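Local coordinates for protein CobC (Shigella flexneri 2a, PDB 6NRU) that removes the phosphate from adenosylcobalamin 5'-phosphate in vitamin B12 assembly, and also hydrolyses alpha-ribazole 5'-phosphate to alpha-ribazole, at residues Ile9-Gly12 against Ala16-Asp19; Tyr106-Trp109 against His115-Pro118; His77-Leu82 against Ser139-Tyr144. All blocks are in the same frame, centred on the assembly; numbering follows the deposited sequence.

Contact 1: residues Ile9-Gly12 against Ala16-Asp19. With SO4 (sulfate ion), chain N.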
loop_
_atom_site.group_PDB
_atom_site.type_symbol
_atom_site.label_atom_id
_atom_site.label_comp_id
_atom_site.label_asym_id
_atom_site.label_seq_id
_atom_site.Cartn_x
_atom_site.Cartn_y
_atom_site.Cartn_z
ATOM N N ILE A 9 -0.195 1.068 -6.868
ATOM C CA ILE A 9 -0.167 -0.378 -7.060
ATOM C C ILE A 9 0.077 -1.030 -5.707
ATOM O O ILE A 9 1.082 -0.740 -5.047
ATOM C CB ILE A 9 0.914 -0.813 -8.064
ATOM C CG1 ILE A 9 0.509 -0.439 -9.489
ATOM C CG2 ILE A 9 1.169 -2.312 -7.955
ATOM C CD1 ILE A 9 1.437 -1.002 -10.546
ATOM N N ARG A 10 -0.838 -1.899 -5.295
ATOM C CA ARG A 10 -0.634 -2.746 -4.133
ATOM C C ARG A 10 0.085 -4.015 -4.569
ATOM O O ARG A 10 -0.165 -4.537 -5.658
ATOM C CB ARG A 10 -1.974 -3.082 -3.474
ATOM C CG ARG A 10 -1.918 -4.133 -2.376
ATOM C CD ARG A 10 -3.325 -4.603 -2.039
ATOM N NE ARG A 10 -3.359 -5.670 -1.043
ATOM C CZ ARG A 10 -4.466 -6.317 -0.696
ATOM N NH1 ARG A 10 -5.622 -6.003 -1.264
ATOM N NH2 ARG A 10 -4.422 -7.276 0.218
ATOM N N HIS A 11 0.994 -4.496 -3.721
ATOM C CA HIS A 11 1.768 -5.687 -4.036
ATOM C C HIS A 11 0.853 -6.889 -4.269
ATOM O O HIS A 11 -0.276 -6.955 -3.774
ATOM C CB HIS A 11 2.751 -5.995 -2.909
ATOM C CG HIS A 11 2.090 -6.338 -1.611
ATOM N ND1 HIS A 11 1.577 -7.590 -1.343
ATOM C CD2 HIS A 11 1.855 -5.592 -0.508
ATOM C CE1 HIS A 11 1.054 -7.598 -0.131
ATOM N NE2 HIS A 11 1.210 -6.398 0.398
ATOM N N GLY A 12 1.362 -7.852 -5.030
ATOM C CA GLY A 12 0.592 -9.020 -5.394
ATOM C C GLY A 12 0.318 -9.935 -4.212
ATOM O O GLY A 12 0.705 -9.682 -3.070
ATOM N N ALA A 16 1.085 -15.259 3.165
ATOM C CA ALA A 16 0.301 -14.888 4.337
ATOM C C ALA A 16 -1.155 -14.635 3.964
ATOM O O ALA A 16 -2.067 -14.988 4.721
ATOM C CB ALA A 16 0.910 -13.657 5.010
ATOM N N ASN A 17 -1.388 -14.019 2.802
ATOM C CA ASN A 17 -2.752 -13.838 2.317
ATOM C C ASN A 17 -3.428 -15.183 2.097
ATOM O O ASN A 17 -4.574 -15.395 2.510
ATOM C CB ASN A 17 -2.750 -13.021 1.023
ATOM C CG ASN A 17 -2.214 -11.620 1.218
ATOM O OD1 ASN A 17 -1.697 -11.005 0.284
ATOM N ND2 ASN A 17 -2.331 -11.107 2.438
ATOM N N VAL A 18 -2.724 -16.107 1.440
ATOM C CA VAL A 18 -3.267 -17.442 1.223
ATOM C C VAL A 18 -3.624 -18.089 2.554
ATOM O O VAL A 18 -4.668 -18.740 2.686
ATOM C CB VAL A 18 -2.267 -18.293 0.420
ATOM C CG1 VAL A 18 -2.718 -19.742 0.365
ATOM C CG2 VAL A 18 -2.104 -17.731 -0.982
ATOM N N ASP A 19 -2.788 -17.894 3.569
ATOM C CA ASP A 19 -3.000 -18.501 4.873
ATOM C C ASP A 19 -3.772 -17.604 5.831
ATOM O O ASP A 19 -3.837 -17.910 7.026
ATOM C CB ASP A 19 -1.657 -18.891 5.485
ATOM C CG ASP A 19 -0.791 -19.672 4.518
ATOM O OD1 ASP A 19 -1.341 -20.206 3.530
ATOM O OD2 ASP A 19 0.435 -19.753 4.741
HETATM S S SO4 N . -2.068 -7.503 3.154
HETATM O O1 SO4 N . -2.304 -6.595 4.272
HETATM O O2 SO4 N . -2.355 -8.872 3.573
HETATM O O3 SO4 N . -2.938 -7.142 2.040
HETATM O O4 SO4 N . -0.675 -7.406 2.727
#
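The imidazole of His-11 turns its edge to Asn-17 and to a bound sulfate: Asn-17 OD1 lies near the ring plane beside CE1, and sulfate O4 lies in plane, in a weak hydrogen bond with His-11 NE2. The plane of the His-152 ring is tilted by about 70° against this imidazole. The ring's rotation is probably set from its other nitrogen, where His-11 ND1 donates to Gly-12 O at 2.8 Å, meeting a lone pair in the carbonyl plane. With CG between the backbone N and the carbonyl carbon (chi1 64°), the ring can reach this oxygen while NE2 faces the anion. The two segments meet mainly through the sulfate. Asn-17 ND2 donates to sulfate O2 at 2.5 Å, and Asn-17 OD1 accepts a hydrogen bond from Gln-178 NE2. Arg-10, extended from CG to NE, brings NH2 to sulfate O3, although the modelled separation is doubtfully short; Arg-60 holds the sulfate too. This is the RHG motif of histidine phosphatases, His-11 being the probable phosphohistidine, and the sulfate probably marks the substrate phosphate site. The motif leaves strand 5-10, between strands 146-151 and 181-187, with helix 59-69 packed on His-11, helix 153-163 on Arg-10, and helix 15-18 supplying Asn-17.

Contact 2: residues Tyr106-Trp109 against His115-Pro118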
loop_
_atom_site.group_PDB
_atom_site.type_symbol
_atom_site.label_atom_id
_atom_site.label_comp_id
_atom_site.label_asym_id
_atom_site.label_seq_id
_atom_site.Cartn_x
_atom_site.Cartn_y
_atom_site.Cartn_z
ATOM N N TYR A 106 -5.907 -8.613 22.016
ATOM C CA TYR A 106 -6.449 -8.764 20.670
ATOM C C TYR A 106 -7.921 -8.363 20.603
ATOM O O TYR A 106 -8.360 -7.788 19.601
ATOM C CB TYR A 106 -6.254 -10.200 20.190
ATOM C CG TYR A 106 -6.549 -10.395 18.730
ATOM C CD1 TYR A 106 -5.719 -9.862 17.756
ATOM C CD2 TYR A 106 -7.664 -11.107 18.323
ATOM C CE1 TYR A 106 -5.995 -10.036 16.414
ATOM C CE2 TYR A 106 -7.946 -11.288 16.989
ATOM C CZ TYR A 106 -7.110 -10.752 16.039
ATOM O OH TYR A 106 -7.394 -10.933 14.706
ATOM N N SER A 107 -8.697 -8.659 21.653
ATOM C CA SER A 107 -10.087 -8.213 21.704
ATOM C C SER A 107 -10.168 -6.695 21.718
ATOM O O SER A 107 -11.047 -6.104 21.079
ATOM C CB SER A 107 -10.780 -8.773 22.947
ATOM O OG SER A 107 -10.504 -10.148 23.118
ATOM N N ALA A 108 -9.268 -6.053 22.468
ATOM C CA ALA A 108 -9.222 -4.598 22.498
ATOM C C ALA A 108 -8.922 -4.029 21.121
ATOM O O ALA A 108 -9.395 -2.941 20.780
ATOM C CB ALA A 108 -8.179 -4.132 23.511
ATOM N N TRP A 109 -8.150 -4.758 20.315
ATOM C CA TRP A 109 -7.880 -4.330 18.950
ATOM C C TRP A 109 -9.084 -4.562 18.044
ATOM O O TRP A 109 -9.452 -3.679 17.263
ATOM C CB TRP A 109 -6.651 -5.062 18.410
ATOM C CG TRP A 109 -6.641 -5.234 16.919
ATOM C CD1 TRP A 109 -7.087 -6.315 16.213
ATOM C CD2 TRP A 109 -6.150 -4.298 15.951
ATOM N NE1 TRP A 109 -6.908 -6.108 14.867
ATOM C CE2 TRP A 109 -6.335 -4.877 14.679
ATOM C CE3 TRP A 109 -5.576 -3.026 16.036
ATOM C CZ2 TRP A 109 -5.965 -4.228 13.501
ATOM C CZ3 TRP A 109 -5.211 -2.383 14.867
ATOM C CH2 TRP A 109 -5.407 -2.985 13.617
ATOM N N HIS A 115 -7.489 2.850 17.959
ATOM C CA HIS A 115 -6.660 3.239 19.084
ATOM C C HIS A 115 -5.883 2.164 19.831
ATOM O O HIS A 115 -4.926 2.468 20.508
ATOM C CB HIS A 115 -7.496 4.041 20.063
ATOM C CG HIS A 115 -8.190 5.205 19.440
ATOM N ND1 HIS A 115 -9.470 5.130 18.950
ATOM C CD2 HIS A 115 -7.779 6.472 19.233
ATOM C CE1 HIS A 115 -9.815 6.300 18.460
ATOM N NE2 HIS A 115 -8.809 7.134 18.627
ATOM N N ALA A 116 -6.294 0.920 19.707
ATOM C CA ALA A 116 -5.616 -0.177 20.381
ATOM C C ALA A 116 -4.320 -0.530 19.659
ATOM O O ALA A 116 -4.261 -0.542 18.425
ATOM C CB ALA A 116 -6.528 -1.401 20.459
ATOM N N ILE A 117 -3.286 -0.822 20.437
ATOM C CA ILE A 117 -1.944 -1.073 19.919
ATOM C C ILE A 117 -1.762 -2.579 19.771
ATOM O O ILE A 117 -1.936 -3.310 20.761
ATOM C CB ILE A 117 -0.866 -0.482 20.840
ATOM C CG1 ILE A 117 -1.228 0.947 21.253
ATOM C CG2 ILE A 117 0.494 -0.517 20.162
ATOM C CD1 ILE A 117 -1.239 1.931 20.107
ATOM N N PRO A 118 -1.422 -3.084 18.584
ATOM C CA PRO A 118 -1.048 -4.498 18.471
ATOM C C PRO A 118 0.127 -4.811 19.385
ATOM O O PRO A 118 1.048 -4.005 19.536
ATOM C CB PRO A 118 -0.675 -4.652 16.992
ATOM C CG PRO A 118 -1.401 -3.554 16.306
ATOM C CD PRO A 118 -1.423 -2.408 17.275
#
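Helix 103-111 and the loop that follows it belong to the mainly helical excursion between the strands 76-78 and 146-151 of the histidine phosphatase fold, and here Trp-109 and Ala-116 join the helix to its returning chain. The side chain of Trp-109 stands about 9 Å from that of Glu-84, the likely proton donor/acceptor, and about 3 Å from a bound tetraethylene glycol, which is consistent with a place in the wall of a pocket beside the active site. Ala-116 points its methyl group into the helix backbone, where CB rests 3.3 Å from Ala-108 O and 3.6 Å from Trp-109 CA. The CB atoms of Ala-108 and Trp-109 complete this small apolar seat, the latter at 4.2 Å from Ala-116 CB. No hydrogen bond crosses between the two segments, which meet here by apolar packing. The Trp-109 indole leaves the helix with CG roughly anti to the backbone N (chi1 152°), which carries its six-membered ring alongside the loop. Phe-87 and Trp-90 each meet this indole edge-to-face, and Trp-90 also touches Pro-118. On the loop side, Pro-118 CG approaches the indole obliquely, 4.2 Å from Trp-109 CE3, while Ala-116 O lies in the plane of the ring at its edge, 3.7 Å from the same CE3.

Contact 3: residues His77-Leu82 against Ser139-Tyr144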
loop_
_atom_site.group_PDB
_atom_site.type_symbol
_atom_site.label_atom_id
_atom_site.label_comp_id
_atom_site.label_asym_id
_atom_site.label_seq_id
_atom_site.Cartn_x
_atom_site.Cartn_y
_atom_site.Cartn_z
ATOM N N HIS A 77 12.748 5.210 -5.213
ATOM C CA HIS A 77 12.944 5.660 -3.843
ATOM C C HIS A 77 12.272 4.676 -2.898
ATOM O O HIS A 77 11.120 4.290 -3.111
ATOM C CB HIS A 77 12.365 7.058 -3.626
ATOM C CG HIS A 77 13.011 8.128 -4.450
ATOM N ND1 HIS A 77 13.090 9.439 -4.030
ATOM C CD2 HIS A 77 13.596 8.089 -5.672
ATOM C CE1 HIS A 77 13.701 10.159 -4.954
ATOM N NE2 HIS A 77 14.018 9.364 -5.961
ATOM N N ILE A 78 12.988 4.275 -1.855
ATOM C CA ILE A 78 12.445 3.402 -0.823
ATOM C C ILE A 78 11.989 4.289 0.327
ATOM O O ILE A 78 12.812 4.852 1.056
ATOM C CB ILE A 78 13.474 2.364 -0.359
ATOM C CG1 ILE A 78 13.987 1.560 -1.552
ATOM C CG2 ILE A 78 12.855 1.430 0.654
ATOM C CD1 ILE A 78 12.913 0.743 -2.233
ATOM N N ILE A 79 10.676 4.423 0.488
ATOM C CA ILE A 79 10.088 5.312 1.486
ATOM C C ILE A 79 9.605 4.455 2.651
ATOM O O ILE A 79 8.686 3.638 2.467
ATOM C CB ILE A 79 8.944 6.143 0.890
ATOM C CG1 ILE A 79 9.418 6.864 -0.371
ATOM C CG2 ILE A 79 8.416 7.142 1.905
ATOM C CD1 ILE A 79 10.589 7.793 -0.135
ATOM N N PRO A 80 10.181 4.593 3.851
ATOM C CA PRO A 80 9.694 3.805 4.994
ATOM C C PRO A 80 8.295 4.187 5.434
ATOM O O PRO A 80 7.629 3.378 6.095
ATOM C CB PRO A 80 10.721 4.105 6.100
ATOM C CG PRO A 80 11.870 4.789 5.413
ATOM C CD PRO A 80 11.291 5.482 4.227
ATOM N N GLU A 81 7.831 5.394 5.101
ATOM C CA GLU A 81 6.462 5.786 5.406
ATOM C C GLU A 81 5.449 4.940 4.652
ATOM O O GLU A 81 4.316 4.789 5.120
ATOM C CB GLU A 81 6.251 7.267 5.082
ATOM C CG GLU A 81 6.791 8.231 6.134
ATOM C CD GLU A 81 8.305 8.354 6.105
ATOM O OE1 GLU A 81 8.925 7.871 5.132
ATOM O OE2 GLU A 81 8.876 8.928 7.059
ATOM N N LEU A 82 5.834 4.379 3.505
ATOM C CA LEU A 82 4.963 3.523 2.710
ATOM C C LEU A 82 4.885 2.098 3.238
ATOM O O LEU A 82 4.185 1.272 2.640
ATOM C CB LEU A 82 5.435 3.502 1.252
ATOM C CG LEU A 82 5.267 4.802 0.461
ATOM C CD1 LEU A 82 5.931 4.713 -0.903
ATOM C CD2 LEU A 82 3.795 5.155 0.317
ATOM N N SER A 139 5.021 17.752 -1.857
ATOM C CA SER A 139 5.510 18.996 -2.442
ATOM C C SER A 139 6.970 18.879 -2.848
ATOM O O SER A 139 7.419 19.568 -3.770
ATOM C CB SER A 139 5.329 20.141 -1.449
ATOM O OG SER A 139 5.888 19.802 -0.191
ATOM N N GLU A 140 7.723 18.014 -2.169
ATOM C CA GLU A 140 9.116 17.786 -2.517
ATOM C C GLU A 140 9.266 17.092 -3.868
ATOM O O GLU A 140 10.328 17.193 -4.488
ATOM C CB GLU A 140 9.775 17.004 -1.375
ATOM C CG GLU A 140 10.777 15.934 -1.747
ATOM C CD GLU A 140 11.098 15.027 -0.569
ATOM O OE1 GLU A 140 10.727 15.378 0.573
ATOM O OE2 GLU A 140 11.738 13.976 -0.779
ATOM N N TYR A 141 8.216 16.435 -4.362
ATOM C CA TYR A 141 8.223 15.819 -5.682
ATOM C C TYR A 141 7.472 16.645 -6.721
ATOM O O TYR A 141 7.035 16.096 -7.738
ATOM C CB TYR A 141 7.620 14.417 -5.620
ATOM C CG TYR A 141 8.203 13.544 -4.543
ATOM C CD1 TYR A 141 9.506 13.076 -4.632
ATOM C CD2 TYR A 141 7.448 13.181 -3.434
ATOM C CE1 TYR A 141 10.042 12.273 -3.650
ATOM C CE2 TYR A 141 7.978 12.380 -2.445
ATOM C CZ TYR A 141 9.275 11.929 -2.559
ATOM O OH TYR A 141 9.810 11.130 -1.577
ATOM N N GLN A 142 7.326 17.953 -6.493
ATOM C CA GLN A 142 6.475 18.788 -7.335
ATOM C C GLN A 142 6.921 18.840 -8.791
ATOM O O GLN A 142 6.131 19.264 -9.644
ATOM C CB GLN A 142 6.421 20.205 -6.771
ATOM C CG GLN A 142 7.737 20.943 -6.857
ATOM C CD GLN A 142 7.733 22.232 -6.064
ATOM O OE1 GLN A 142 8.786 22.722 -5.653
ATOM N NE2 GLN A 142 6.547 22.793 -5.847
ATOM N N HIS A 143 8.145 18.428 -9.104
ATOM C CA HIS A 143 8.653 18.502 -10.467
ATOM C C HIS A 143 8.423 17.222 -11.261
ATOM O O HIS A 143 8.893 17.125 -12.400
ATOM C CB HIS A 143 10.145 18.842 -10.448
ATOM C CG HIS A 143 10.443 20.181 -9.852
ATOM N ND1 HIS A 143 11.685 20.518 -9.357
ATOM C CD2 HIS A 143 9.658 21.269 -9.670
ATOM C CE1 HIS A 143 11.651 21.755 -8.894
ATOM N NE2 HIS A 143 10.432 22.233 -9.073
ATOM N N TYR A 144 7.713 16.251 -10.699
ATOM C CA TYR A 144 7.406 15.004 -11.378
ATOM C C TYR A 144 5.939 14.984 -11.787
ATOM O O TYR A 144 5.093 15.637 -11.167
ATOM C CB TYR A 144 7.731 13.799 -10.487
ATOM C CG TYR A 144 9.192 13.721 -10.099
ATOM C CD1 TYR A 144 10.090 12.967 -10.843
ATOM C CD2 TYR A 144 9.675 14.414 -8.996
ATOM C CE1 TYR A 144 11.428 12.901 -10.497
ATOM C CE2 TYR A 144 11.009 14.354 -8.643
ATOM C CZ TYR A 144 11.881 13.596 -9.395
ATOM O OH TYR A 144 13.211 13.536 -9.040
#
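The backbone oxygen of Tyr-141, whose ring reaches across to His-77 and Ile-79, accepts the N-H of Tyr-144 at 3.0 Å and so closes a type I beta turn. Just before it, Gln-142 N bonds to Ser-139 O at the end of the preceding 3-10 segment. CG of Tyr-141 is anti to the carbonyl carbon (chi1 -50°), and from there the phenol extends toward the 77-82 segment. Its hydroxyl end meets Ile-79 head-on, OH lying 3.7 Å from CD1. His-77 and Tyr-141 instead pass each other in opposite directions, with the imidazole ND1 4.2 Å from Tyr-141 CE1 and the rings meeting obliquely. One face of the phenol carries Glu-140 CG, 4.1 Å above the ring centre. The carboxylate of Glu-140 remains apart from the imidazole, yet its charge could modestly favour a protonated His-77. Leu-52 touches both His-77 and Tyr-141, while Ile-147 also packs on the tyrosine. The phenol thus bridges three neighbouring parallel strands, from edge strand 76-78 past 52-55 to 146-151, and ties the turn after helix 124-136 to the sheet of the alpha/beta histidine phosphatase core.

Contact 1 comes first along the chain; contact 3 then closes a long loop within which contact 2 is nested. Contacts 1 and 3 both reach the mixed six-stranded sheet, one at central strand 5-10 and the other at edge strand 76-78, with centres 23 Å apart on opposite sides of the chain's centre. Contact 2 lies off the sheet, 23 Å from contact 1 and 31 Å from contact 3 between centres, in the helical excursion that includes helix 103-111. None touches another. The chain leaves the sheet after 76-78, probably supplies one side of the active-site surroundings, with Glu-84 and nearby Trp-109, and returns through 139-144 to strand 146-151, beside strand 5-10, which leads into His-11.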